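Local coordinates for protein fumarate lyase (Mesorhizobium sp., PDB 3C8T) that is a mainly helical member of the fumarate lyase family, found here as an assembly of four copies of one chain, at residues S25-C30 against L81-Q86; D118-I123 against E180-V185; M250-M255 against V284-I289; L304-H309 against H319-A324; M371-H376 against D384-G389. All blocks are in the same frame, centred on the assembly; numbering follows the deposited sequence.

Contact 1 (S25-C30 against L81-Q86); sequences SFISRC and LPLVEQ
Leu83 on helix 80-91 reaches across to Ile27 and Cys30 on helix 23-43, a helix-helix contact in the N-terminal part of the fumarate lyase fold. The backbones stay well apart, with the CA atoms of Ile27 and Leu83 7.9 Å from each other, and the branched side chain of Leu83 spans the gap. Leucine suits the task because its forked end offers two methyls, one for each partner; with CG anti to the backbone N (chi1 163°), the fork is carried across to the other helix. The tight side is at CD2, which lies 3.5 Å from CB of Cys30, a snug fit for two carbons. A small residue such as cysteine lets the methyl come so near. The other methyl is held more loosely: CD1 of Leu83 is 4.0 Å from CG2 of Ile27, and the two side chains run alongside each other, pointing opposite ways. Phe62 and Val31 also pack on Leu83, and Pro64 on Ile27, so the buried apolar patch extends beyond the two helices. Within helix 23-43 the sulfur of Cys30 lies 3.7 Å above the plane of the Phe26 ring, toward its rim, and that ring meets Tyr8 of the second subunit edge-to-face. The solvent side looks different. Leu81 and Glu85 lie exposed on one helix, and on the other the exposed Ser28 has its CB turned from the contact. Its hydroxyl OG, a short polar group well placed to fold back on its own helix, donates 3.0 Å to Ser25 O from 26° off the carbonyl plane.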
# COMPACT_ATOMS: atom_id res chain seq x y z
N SER A 25 4.30 -7.71 -29.67
CA SER A 25 5.66 -7.38 -29.33
C SER A 25 6.29 -8.44 -28.38
O SER A 25 7.40 -8.87 -28.61
CB SER A 25 5.74 -5.96 -28.77
OG SER A 25 7.09 -5.62 -28.61
N PHE A 26 5.57 -8.88 -27.37
CA PHE A 26 6.08 -9.91 -26.43
C PHE A 26 6.48 -11.17 -27.18
O PHE A 26 7.62 -11.61 -27.10
CB PHE A 26 5.05 -10.23 -25.34
CG PHE A 26 5.53 -11.24 -24.31
CD1 PHE A 26 6.56 -10.92 -23.43
CD2 PHE A 26 4.92 -12.50 -24.21
CE1 PHE A 26 7.01 -11.83 -22.47
CE2 PHE A 26 5.37 -13.42 -23.24
CZ PHE A 26 6.43 -13.09 -22.38
N ILE A 27 5.53 -11.73 -27.91
CA ILE A 27 5.74 -12.87 -28.80
C ILE A 27 6.92 -12.68 -29.71
O ILE A 27 7.76 -13.57 -29.79
CB ILE A 27 4.45 -13.23 -29.63
CG1 ILE A 27 3.33 -13.69 -28.68
CG2 ILE A 27 4.77 -14.27 -30.76
CD1 ILE A 27 3.76 -14.75 -27.62
N SER A 28 7.04 -11.55 -30.40
CA SER A 28 8.23 -11.39 -31.29
C SER A 28 9.59 -11.43 -30.52
O SER A 28 10.59 -11.97 -31.05
CB SER A 28 8.09 -10.17 -32.20
OG SER A 28 8.34 -9.01 -31.46
N ARG A 29 9.63 -10.92 -29.29
CA ARG A 29 10.82 -11.05 -28.42
C ARG A 29 11.04 -12.49 -27.98
O ARG A 29 12.17 -12.91 -27.80
CB ARG A 29 10.76 -10.17 -27.16
CG ARG A 29 10.38 -8.68 -27.32
CD ARG A 29 10.85 -7.99 -28.60
NE ARG A 29 12.30 -7.80 -28.69
CZ ARG A 29 12.93 -6.64 -28.52
NH1 ARG A 29 14.25 -6.57 -28.63
NH2 ARG A 29 12.25 -5.55 -28.21
N CYS A 30 9.94 -13.23 -27.78
CA CYS A 30 9.97 -14.67 -27.50
C CYS A 30 10.62 -15.49 -28.61
O CYS A 30 11.50 -16.33 -28.35
CB CYS A 30 8.58 -15.22 -27.16
SG CYS A 30 7.94 -14.78 -25.47
N LEU A 81 5.04 -22.76 -25.12
CA LEU A 81 5.07 -24.04 -25.82
C LEU A 81 4.18 -24.05 -27.06
O LEU A 81 4.60 -24.60 -28.05
CB LEU A 81 4.85 -25.25 -24.87
CG LEU A 81 6.00 -25.43 -23.85
CD1 LEU A 81 5.70 -26.52 -22.82
CD2 LEU A 81 7.34 -25.72 -24.50
N PRO A 82 2.98 -23.42 -27.02
CA PRO A 82 2.23 -23.21 -28.25
C PRO A 82 3.00 -22.38 -29.28
O PRO A 82 3.03 -22.74 -30.47
CB PRO A 82 0.98 -22.45 -27.77
CG PRO A 82 0.83 -22.77 -26.37
CD PRO A 82 2.22 -22.91 -25.85
N LEU A 83 3.64 -21.29 -28.85
CA LEU A 83 4.47 -20.56 -29.80
C LEU A 83 5.60 -21.44 -30.41
O LEU A 83 5.88 -21.36 -31.63
CB LEU A 83 5.02 -19.26 -29.19
CG LEU A 83 6.20 -18.68 -30.00
CD1 LEU A 83 5.73 -18.08 -31.33
CD2 LEU A 83 6.98 -17.67 -29.16
N VAL A 84 6.22 -22.29 -29.59
CA VAL A 84 7.28 -23.19 -30.10
C VAL A 84 6.70 -24.19 -31.12
O VAL A 84 7.33 -24.49 -32.13
CB VAL A 84 8.07 -23.91 -28.94
CG1 VAL A 84 8.95 -25.03 -29.45
CG2 VAL A 84 8.92 -22.90 -28.19
N GLU A 85 5.48 -24.67 -30.86
CA GLU A 85 4.79 -25.57 -31.77
C GLU A 85 4.56 -24.87 -33.13
O GLU A 85 4.86 -25.45 -34.17
CB GLU A 85 3.48 -26.06 -31.16
CG GLU A 85 3.64 -27.05 -29.96
CD GLU A 85 2.35 -27.15 -29.08
OE1 GLU A 85 2.45 -27.38 -27.83
OE2 GLU A 85 1.23 -26.98 -29.65
N GLN A 86 4.06 -23.64 -33.11
CA GLN A 86 3.82 -22.92 -34.37
C GLN A 86 5.16 -22.71 -35.09
O GLN A 86 5.29 -22.96 -36.28
CB GLN A 86 3.10 -21.59 -34.14
CG GLN A 86 1.63 -21.69 -33.63
CD GLN A 86 0.92 -20.35 -33.71
OE1 GLN A 86 1.30 -19.49 -34.51
NE2 GLN A 86 -0.14 -20.16 -32.90

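Contact 2 (D118-I123 against E180-V185); sequences DGLALI and EISPRV
Leu120, on helix 104-140, meets Ser182 and Val185 on helix 160-185 with a single methyl group, packing together two long helices of the central bundle of the fumarate lyase fold. Its CB leaves the backbone in the direction of the other helix, and CG continues beside the backbone N, anti to the carbonyl carbon (chi1 -80°). Neither atom comes within 4.2 Å of segment 180-185; they are the spacer between helices whose CA atoms, Leu120 to Ser182, are 7.9 Å apart. At the fork, CD1 makes the touch, 3.7 Å from OG of Ser182 and 4.1 Å from CG1 of Val185; CD2, the other prong, makes no close approach to 180-185. The side chains of Leu120 and Val185 cross obliquely. The hydroxyl of Ser182 bonds back to Leu178 O. At Pro183, which has no N-H, the helix kinks; Ile181 O keeps its usual partner, Val185 N, and also accepts Arg184 N, which makes no i to i-4 bond. Glu180 and Arg184 form salt bridges with the third subunit. The contact is mainly van der Waals packing: a methyl rests on a serine oxygen, probably at little polar cost because that hydroxyl has its partner inside its own helix.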
# COMPACT_ATOMS: atom_id res chain seq x y z
N ASP A 118 13.94 -1.67 -24.07
CA ASP A 118 13.21 -0.64 -24.82
C ASP A 118 12.42 0.31 -23.89
O ASP A 118 12.41 1.50 -24.11
CB ASP A 118 12.26 -1.25 -25.86
CG ASP A 118 12.99 -2.10 -26.93
OD1 ASP A 118 14.25 -2.09 -26.97
OD2 ASP A 118 12.29 -2.80 -27.72
N GLY A 119 11.74 -0.24 -22.88
CA GLY A 119 11.01 0.58 -21.89
C GLY A 119 11.92 1.61 -21.21
O GLY A 119 11.55 2.76 -21.03
N LEU A 120 13.11 1.19 -20.82
CA LEU A 120 14.02 2.08 -20.13
C LEU A 120 14.61 3.15 -21.07
O LEU A 120 14.91 4.25 -20.61
CB LEU A 120 15.15 1.28 -19.43
CG LEU A 120 14.80 0.64 -18.07
CD1 LEU A 120 16.01 -0.16 -17.62
CD2 LEU A 120 14.44 1.68 -17.01
N ALA A 121 14.75 2.85 -22.36
CA ALA A 121 15.23 3.87 -23.31
C ALA A 121 14.19 4.95 -23.51
O ALA A 121 14.53 6.15 -23.62
CB ALA A 121 15.68 3.26 -24.68
N LEU A 122 12.92 4.55 -23.52
CA LEU A 122 11.83 5.50 -23.63
C LEU A 122 11.67 6.33 -22.33
O LEU A 122 11.47 7.55 -22.39
CB LEU A 122 10.53 4.78 -24.02
CG LEU A 122 9.26 5.62 -24.05
CD1 LEU A 122 9.44 6.91 -24.95
CD2 LEU A 122 8.09 4.74 -24.56
N ILE A 123 11.75 5.68 -21.18
CA ILE A 123 11.79 6.41 -19.90
C ILE A 123 12.95 7.43 -19.85
O ILE A 123 12.75 8.58 -19.48
CB ILE A 123 11.89 5.44 -18.69
CG1 ILE A 123 10.61 4.59 -18.56
CG2 ILE A 123 12.21 6.21 -17.41
CD1 ILE A 123 9.30 5.38 -18.33
N GLU A 180 22.46 3.40 -13.16
CA GLU A 180 22.88 2.40 -12.17
C GLU A 180 22.05 1.09 -12.21
O GLU A 180 22.59 -0.03 -12.07
CB GLU A 180 22.90 3.03 -10.75
CG GLU A 180 24.05 4.05 -10.57
CD GLU A 180 24.04 4.85 -9.25
OE1 GLU A 180 22.98 4.97 -8.59
OE2 GLU A 180 25.13 5.37 -8.87
N ILE A 181 20.74 1.25 -12.38
CA ILE A 181 19.82 0.09 -12.36
C ILE A 181 19.95 -0.79 -13.62
O ILE A 181 19.84 -2.00 -13.52
CB ILE A 181 18.35 0.56 -12.21
CG1 ILE A 181 18.08 1.02 -10.78
CG2 ILE A 181 17.42 -0.54 -12.48
CD1 ILE A 181 17.14 2.19 -10.68
N SER A 182 20.14 -0.16 -14.80
CA SER A 182 20.19 -0.87 -16.09
C SER A 182 21.10 -2.12 -16.17
O SER A 182 20.66 -3.13 -16.69
CB SER A 182 20.55 0.09 -17.23
OG SER A 182 19.51 1.02 -17.50
N PRO A 183 22.37 -2.06 -15.69
CA PRO A 183 23.12 -3.32 -15.81
C PRO A 183 22.61 -4.39 -14.85
O PRO A 183 22.98 -5.55 -15.02
CB PRO A 183 24.57 -2.94 -15.39
CG PRO A 183 24.60 -1.41 -15.38
CD PRO A 183 23.19 -0.99 -15.09
N ARG A 184 21.84 -4.03 -13.82
CA ARG A 184 21.36 -5.09 -12.92
C ARG A 184 20.16 -5.85 -13.55
O ARG A 184 20.13 -7.11 -13.55
CB ARG A 184 21.09 -4.63 -11.47
CG ARG A 184 22.40 -4.56 -10.60
CD ARG A 184 22.09 -4.14 -9.16
NE ARG A 184 21.32 -2.86 -9.09
CZ ARG A 184 21.84 -1.66 -8.85
NH1 ARG A 184 23.15 -1.50 -8.65
NH2 ARG A 184 21.05 -0.59 -8.81
N VAL A 185 19.22 -5.09 -14.10
CA VAL A 185 18.02 -5.68 -14.63
C VAL A 185 18.24 -6.27 -16.02
O VAL A 185 17.56 -7.23 -16.39
CB VAL A 185 16.78 -4.70 -14.58
CG1 VAL A 185 16.97 -3.52 -15.52
CG2 VAL A 185 15.47 -5.44 -14.90

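Contact 3 (M250-M255 against V284-I289); sequences MDISIM and VSCELI
Cys286 directs its CB toward helix 229-255, and its SG rests on Ile252 and Ser253, a helix-helix packing in the helical bundle of the fumarate lyase fold. SG lies 3.8 Å from CG2 of Ile252 and at a similar range from the amide N of Ser253, while CB of Cys286 sits 3.9 Å from the CB of Ser253. Small residues suit this place: with a sulfur and a hydroxymethyl to accommodate, the CA atoms of Ser253 and Cys286 approach to 6.3 Å, close for two helices. The serine oxygen is kept from the interface by its chi1 of 67°, which sets OG between the backbone N and carbonyl carbon, where it bonds to Ala249 O of the preceding turn. In the next shell, the carboxylate of Glu265 accepts from the backbone N atoms of both Ser285 and Cys286, which probably steadies the first turn of helix 284-306. Met342 of helix 315-344 packs on Ile252 and Cys286 alike. The contact thus joins the end of one long helix to the start of the next, with helix 315-344 against it, Val263 of the short strand 263-264 lying on Ile252, and Leu152 of the fourth subunit on Ser253.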
# COMPACT_ATOMS: atom_id res chain seq x y z
N MET A 250 1.54 19.11 -7.75
CA MET A 250 0.91 19.74 -6.61
C MET A 250 1.14 21.24 -6.68
O MET A 250 0.19 22.02 -6.51
CB MET A 250 1.45 19.21 -5.26
CG MET A 250 0.61 18.08 -4.66
SD MET A 250 -1.20 18.38 -4.46
CE MET A 250 -1.28 19.13 -2.84
N ASP A 251 2.41 21.62 -6.89
CA ASP A 251 2.79 23.02 -6.86
C ASP A 251 2.05 23.78 -7.96
O ASP A 251 1.41 24.77 -7.70
CB ASP A 251 4.32 23.20 -7.00
CG ASP A 251 5.08 22.71 -5.79
OD1 ASP A 251 4.45 22.25 -4.83
OD2 ASP A 251 6.33 22.79 -5.79
N ILE A 252 2.12 23.29 -9.18
CA ILE A 252 1.44 23.96 -10.31
C ILE A 252 -0.09 24.06 -10.13
O ILE A 252 -0.64 25.13 -10.28
CB ILE A 252 1.82 23.33 -11.67
CG1 ILE A 252 3.31 23.66 -11.98
CG2 ILE A 252 0.85 23.78 -12.80
CD1 ILE A 252 4.02 22.62 -12.80
N SER A 253 -0.75 22.96 -9.77
CA SER A 253 -2.21 23.01 -9.63
C SER A 253 -2.64 23.97 -8.52
O SER A 253 -3.67 24.63 -8.63
CB SER A 253 -2.84 21.62 -9.47
OG SER A 253 -2.47 21.05 -8.27
N ILE A 254 -1.84 24.08 -7.47
CA ILE A 254 -2.14 25.03 -6.39
C ILE A 254 -1.82 26.48 -6.85
O ILE A 254 -2.57 27.39 -6.60
CB ILE A 254 -1.43 24.69 -5.09
CG1 ILE A 254 -1.92 23.32 -4.54
CG2 ILE A 254 -1.57 25.90 -4.10
CD1 ILE A 254 -1.12 22.79 -3.25
N MET A 255 -0.76 26.66 -7.62
CA MET A 255 -0.51 28.00 -8.17
C MET A 255 -1.62 28.43 -9.19
O MET A 255 -1.74 29.62 -9.49
CB MET A 255 0.92 28.08 -8.76
CG MET A 255 2.09 28.06 -7.74
SD MET A 255 3.71 27.79 -8.57
CE MET A 255 3.84 29.28 -9.43
N VAL A 284 -5.37 19.55 -16.17
CA VAL A 284 -5.55 18.18 -16.59
C VAL A 284 -4.24 17.40 -16.54
O VAL A 284 -4.24 16.22 -16.23
CB VAL A 284 -6.28 18.06 -17.96
CG1 VAL A 284 -5.42 18.64 -19.10
CG2 VAL A 284 -6.67 16.60 -18.24
N SER A 285 -3.12 18.06 -16.84
CA SER A 285 -1.85 17.33 -16.78
C SER A 285 -1.54 16.99 -15.32
O SER A 285 -1.13 15.86 -15.04
CB SER A 285 -0.71 18.06 -17.49
OG SER A 285 -0.94 18.01 -18.90
N CYS A 286 -1.82 17.93 -14.41
CA CYS A 286 -1.60 17.74 -12.98
C CYS A 286 -2.52 16.63 -12.46
O CYS A 286 -2.07 15.77 -11.69
CB CYS A 286 -1.86 19.02 -12.21
SG CYS A 286 -0.67 20.36 -12.51
N GLU A 287 -3.79 16.65 -12.89
CA GLU A 287 -4.71 15.57 -12.54
C GLU A 287 -4.11 14.21 -12.91
O GLU A 287 -4.02 13.35 -12.09
CB GLU A 287 -6.05 15.74 -13.23
CG GLU A 287 -6.93 14.54 -13.19
CD GLU A 287 -8.00 14.56 -14.28
OE1 GLU A 287 -8.46 15.66 -14.65
OE2 GLU A 287 -8.44 13.48 -14.74
N LEU A 288 -3.67 14.05 -14.16
CA LEU A 288 -3.20 12.75 -14.65
C LEU A 288 -1.92 12.33 -13.91
O LEU A 288 -1.77 11.17 -13.56
CB LEU A 288 -2.96 12.80 -16.17
CG LEU A 288 -4.22 13.07 -17.01
CD1 LEU A 288 -3.87 13.41 -18.44
CD2 LEU A 288 -5.08 11.86 -16.98
N ILE A 289 -1.02 13.28 -13.70
CA ILE A 289 0.24 13.02 -13.02
C ILE A 289 0.02 12.54 -11.60
O ILE A 289 0.61 11.55 -11.17
CB ILE A 289 1.16 14.27 -12.99
CG1 ILE A 289 1.65 14.60 -14.41
CG2 ILE A 289 2.37 14.01 -12.08
CD1 ILE A 289 2.52 15.86 -14.51

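Contact 4 (L304-H309 against H319-A324); sequences LDAMIH and HLEWSA
Ala306 lays its lone methyl between Leu320 and Glu321 where two successive helices of the core bundle, 284-306 and 315-344, form an antiparallel hairpin. CB of Ala306 is 4.0 Å from CB of Leu320 and equally far from CG of Glu321, and a residue this small suits a spacing of 5.9 Å between the CA atoms of Ala306 and Leu320. The two larger side chains diverge round it. Leu320 runs along one flank, its CD1 resting 3.9 Å from CB of Asp305. The carboxylate of that aspartate lies beyond, salt-bridged to Arg297 of both the second and the third subunit. Glu321 leaves on the other flank: its chain is extended beyond CG (chi2 -162°), which carries the carboxylate past the alanine methyl toward the turn after residue 306. One oxygen, OE1, forms a salt bridge with Arg228. Across from it, an inverse gamma turn centred on Ile308 redirects the chain, and His309 comes back toward the glutamate without touching it. A water links the three polar groups, lying in the plane of the imidazole at its edge. It is 2.8 Å from His309 ND1, and it donates to Ala306 O and to Glu321 OE2, each 2.7 Å from the water oxygen.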
# COMPACT_ATOMS: atom_id res chain seq x y z
N LEU A 304 7.20 -5.51 -4.50
CA LEU A 304 7.73 -5.93 -3.20
C LEU A 304 7.05 -7.21 -2.70
O LEU A 304 7.70 -8.05 -2.10
CB LEU A 304 7.63 -4.77 -2.18
CG LEU A 304 8.56 -3.57 -2.52
CD1 LEU A 304 8.27 -2.37 -1.67
CD2 LEU A 304 10.02 -3.94 -2.42
N ASP A 305 5.76 -7.36 -2.97
CA ASP A 305 5.06 -8.61 -2.70
C ASP A 305 5.55 -9.77 -3.59
O ASP A 305 5.74 -10.88 -3.13
CB ASP A 305 3.53 -8.45 -2.83
CG ASP A 305 2.92 -7.48 -1.78
OD1 ASP A 305 3.35 -7.50 -0.60
OD2 ASP A 305 1.98 -6.70 -2.12
N ALA A 306 5.75 -9.50 -4.88
CA ALA A 306 6.19 -10.50 -5.85
C ALA A 306 7.58 -11.08 -5.55
O ALA A 306 7.92 -12.18 -6.01
CB ALA A 306 6.17 -9.89 -7.29
N MET A 307 8.37 -10.33 -4.80
CA MET A 307 9.70 -10.77 -4.36
C MET A 307 9.66 -11.95 -3.43
O MET A 307 10.63 -12.71 -3.36
CB MET A 307 10.43 -9.63 -3.61
CG MET A 307 10.94 -8.53 -4.50
SD MET A 307 11.91 -7.36 -3.56
CE MET A 307 13.39 -8.37 -3.46
N ILE A 308 8.56 -12.12 -2.69
CA ILE A 308 8.43 -13.29 -1.79
C ILE A 308 8.03 -14.44 -2.68
O ILE A 308 6.85 -14.78 -2.79
CB ILE A 308 7.35 -13.13 -0.67
CG1 ILE A 308 7.27 -11.70 -0.11
CG2 ILE A 308 7.57 -14.12 0.43
CD1 ILE A 308 8.50 -11.17 0.51
N HIS A 309 9.02 -15.01 -3.34
CA HIS A 309 8.80 -15.90 -4.45
C HIS A 309 9.43 -17.27 -4.06
O HIS A 309 10.66 -17.51 -4.18
CB HIS A 309 9.47 -15.28 -5.66
CG HIS A 309 9.25 -16.02 -6.94
ND1 HIS A 309 8.88 -15.38 -8.10
CD2 HIS A 309 9.38 -17.34 -7.25
CE1 HIS A 309 8.77 -16.27 -9.07
NE2 HIS A 309 9.08 -17.46 -8.59
N HIS A 319 2.85 -14.08 -11.17
CA HIS A 319 1.69 -13.48 -11.81
C HIS A 319 1.57 -11.98 -11.51
O HIS A 319 1.11 -11.20 -12.34
CB HIS A 319 0.42 -14.20 -11.35
CG HIS A 319 -0.74 -13.99 -12.27
ND1 HIS A 319 -1.27 -15.00 -13.03
CD2 HIS A 319 -1.44 -12.87 -12.58
CE1 HIS A 319 -2.26 -14.53 -13.76
NE2 HIS A 319 -2.38 -13.23 -13.51
N LEU A 320 2.00 -11.59 -10.31
CA LEU A 320 1.97 -10.19 -9.90
C LEU A 320 2.83 -9.25 -10.73
O LEU A 320 2.42 -8.11 -10.95
CB LEU A 320 2.31 -10.04 -8.40
CG LEU A 320 1.25 -10.32 -7.33
CD1 LEU A 320 1.91 -10.00 -5.97
CD2 LEU A 320 -0.01 -9.39 -7.61
N GLU A 321 4.00 -9.71 -11.20
CA GLU A 321 4.83 -8.97 -12.16
C GLU A 321 4.15 -8.63 -13.47
O GLU A 321 4.50 -7.63 -14.10
CB GLU A 321 6.14 -9.73 -12.48
CG GLU A 321 6.76 -10.33 -11.22
CD GLU A 321 8.24 -10.71 -11.37
OE1 GLU A 321 8.78 -10.61 -12.49
OE2 GLU A 321 8.86 -11.07 -10.35
N TRP A 322 3.20 -9.48 -13.88
CA TRP A 322 2.54 -9.41 -15.19
C TRP A 322 1.66 -8.20 -15.35
O TRP A 322 1.32 -7.85 -16.47
CB TRP A 322 1.71 -10.69 -15.48
CG TRP A 322 2.50 -11.99 -15.62
CD1 TRP A 322 3.86 -12.12 -15.73
CD2 TRP A 322 1.97 -13.33 -15.71
NE1 TRP A 322 4.20 -13.46 -15.86
CE2 TRP A 322 3.06 -14.22 -15.84
CE3 TRP A 322 0.67 -13.86 -15.67
CZ2 TRP A 322 2.90 -15.62 -15.95
CZ3 TRP A 322 0.51 -15.25 -15.77
CH2 TRP A 322 1.62 -16.11 -15.91
N SER A 323 1.22 -7.61 -14.25
CA SER A 323 0.56 -6.30 -14.28
C SER A 323 1.56 -5.22 -13.85
O SER A 323 1.70 -4.16 -14.50
CB SER A 323 -0.68 -6.28 -13.36
OG SER A 323 -0.31 -6.22 -11.99
N ALA A 324 2.33 -5.49 -12.80
CA ALA A 324 3.12 -4.42 -12.21
C ALA A 324 4.19 -3.87 -13.20
O ALA A 324 4.39 -2.62 -13.28
CB ALA A 324 3.70 -4.85 -10.85
O HOH W 1 7.79 -12.86 -8.60

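Contact 5 (M371-H376 against D384-G389); sequences MALAPH and DIVYLG
Leu373, whose side chain packs on Ile385 and Val386 of the next helix, has a carbonyl oxygen that accepts the N-H of His376 at 2.7 Å between Leu373 O and His376 N. This short bond goes with a kink in helix 366-377: Pro375 has no N-H, and His376 N makes no i to i-4 bond to Ala372 O but bonds three residues back. The imidazole of His376 has Leu373 O and Ala372 O in its plane, at its edge. The two helices form a helical hairpin of the C-terminal region, which belongs to the adenylosuccinate lyase C-terminus family. On the apolar side, Leu373 stretches away from these backbone atoms. Its CG stands anti to the backbone N (chi1 -173°), which aims CD2 at helix 379-395. That methyl settles on the branched end of Ile385, 4.0 Å from CG2 and only slightly farther from CB and CD1, and the two side chains cross at about a right angle. A beta-branched residue fits well, as its branches cup the single methyl. Val386 adds a lighter touch, its CG2 standing 4.2 Å from CD2 of Leu373. With the CA atoms of Leu373 and Val386 8.8 Å apart, the gap is bridged by side chains alone. Val410 of helix 408-414 packs on both Leu373 and Ile385, while Val386 also meets Val369 and Met370. These two segments thus meet through apolar packing: His376 N is bonded to Leu373 O within its own helix, and the groups that meet are methyls, which demand fit but no precise direction.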
# COMPACT_ATOMS: atom_id res chain seq x y z
N MET A 371 17.46 41.34 10.64
CA MET A 371 18.87 41.22 10.22
C MET A 371 19.56 42.59 10.28
O MET A 371 20.65 42.75 10.80
CB MET A 371 18.95 40.62 8.79
CG MET A 371 20.38 40.40 8.19
SD MET A 371 20.41 40.27 6.37
CE MET A 371 19.50 41.76 5.92
N ALA A 372 18.90 43.60 9.72
CA ALA A 372 19.50 44.94 9.68
C ALA A 372 19.55 45.64 11.04
O ALA A 372 20.42 46.47 11.29
CB ALA A 372 18.77 45.82 8.68
N LEU A 373 18.59 45.31 11.90
CA LEU A 373 18.43 45.99 13.16
C LEU A 373 19.36 45.41 14.23
O LEU A 373 19.98 46.17 14.97
CB LEU A 373 16.95 45.93 13.62
CG LEU A 373 16.55 46.74 14.88
CD1 LEU A 373 16.90 48.26 14.76
CD2 LEU A 373 15.09 46.57 15.20
N ALA A 374 19.48 44.08 14.27
CA ALA A 374 20.31 43.34 15.24
C ALA A 374 21.67 43.97 15.61
O ALA A 374 21.97 44.10 16.80
CB ALA A 374 20.49 41.90 14.79
N PRO A 375 22.50 44.35 14.62
CA PRO A 375 23.73 45.03 15.04
C PRO A 375 23.54 46.27 15.95
O PRO A 375 24.50 46.64 16.64
CB PRO A 375 24.40 45.44 13.71
CG PRO A 375 23.88 44.49 12.72
CD PRO A 375 22.45 44.17 13.16
N HIS A 376 22.35 46.88 15.95
CA HIS A 376 22.10 48.11 16.73
C HIS A 376 21.51 47.81 18.10
O HIS A 376 21.92 48.39 19.11
CB HIS A 376 21.18 49.08 15.97
CG HIS A 376 21.73 49.53 14.66
ND1 HIS A 376 22.56 50.63 14.54
CD2 HIS A 376 21.60 49.01 13.41
CE1 HIS A 376 22.91 50.77 13.27
NE2 HIS A 376 22.35 49.80 12.57
N ASP A 384 12.14 41.13 18.84
CA ASP A 384 10.96 41.61 19.57
C ASP A 384 10.36 42.89 19.00
O ASP A 384 9.14 42.97 18.85
CB ASP A 384 11.23 41.75 21.08
CG ASP A 384 11.35 40.38 21.77
OD1 ASP A 384 10.39 39.59 21.73
OD2 ASP A 384 12.41 40.10 22.38
N ILE A 385 11.21 43.85 18.64
CA ILE A 385 10.75 45.13 18.06
C ILE A 385 9.95 44.93 16.75
O ILE A 385 8.88 45.51 16.57
CB ILE A 385 11.97 46.10 17.83
CG1 ILE A 385 12.56 46.51 19.19
CG2 ILE A 385 11.57 47.33 16.97
CD1 ILE A 385 13.95 47.17 19.14
N VAL A 386 10.50 44.10 15.86
CA VAL A 386 9.95 43.90 14.52
C VAL A 386 8.71 43.04 14.60
O VAL A 386 7.76 43.26 13.84
CB VAL A 386 10.98 43.23 13.55
CG1 VAL A 386 10.31 42.86 12.17
CG2 VAL A 386 12.23 44.10 13.34
N TYR A 387 8.69 42.02 15.47
CA TYR A 387 7.48 41.21 15.64
C TYR A 387 6.31 42.08 16.18
O TYR A 387 5.17 41.95 15.74
CB TYR A 387 7.72 39.97 16.50
N LEU A 388 6.62 42.98 17.10
CA LEU A 388 5.71 44.03 17.54
C LEU A 388 5.25 44.93 16.39
O LEU A 388 4.06 45.25 16.26
CB LEU A 388 6.36 44.87 18.65
CG LEU A 388 5.55 45.99 19.32
CD1 LEU A 388 4.23 45.48 19.91
CD2 LEU A 388 6.36 46.75 20.38
N GLY A 389 6.20 45.38 15.56
CA GLY A 389 5.86 46.12 14.34
C GLY A 389 4.93 45.32 13.44
O GLY A 389 3.98 45.87 12.89

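The five contacts follow one another along the chain, none nested in or crossing another. Contact 1 closes a 50-residue, mostly helical excursion near the N terminus. Contact 2 closes a span of 56 residues that includes the three-stranded sheet; a salt bridge from Arg29 NH2 to Asp118 OD2, 2.8 Å, joins it to contact 1. Contact 3 closes a connection of 28 residues, partly not modelled and with no helix in the modelled part, and contact 4 uses the far end of helix 284-306 to close a nine-residue connection. Contacts 2 to 5 all reach the third subunit. Contact 5, a short hairpin, lies at the other end of the molecule, its centre about 76 Å from that of contact 1.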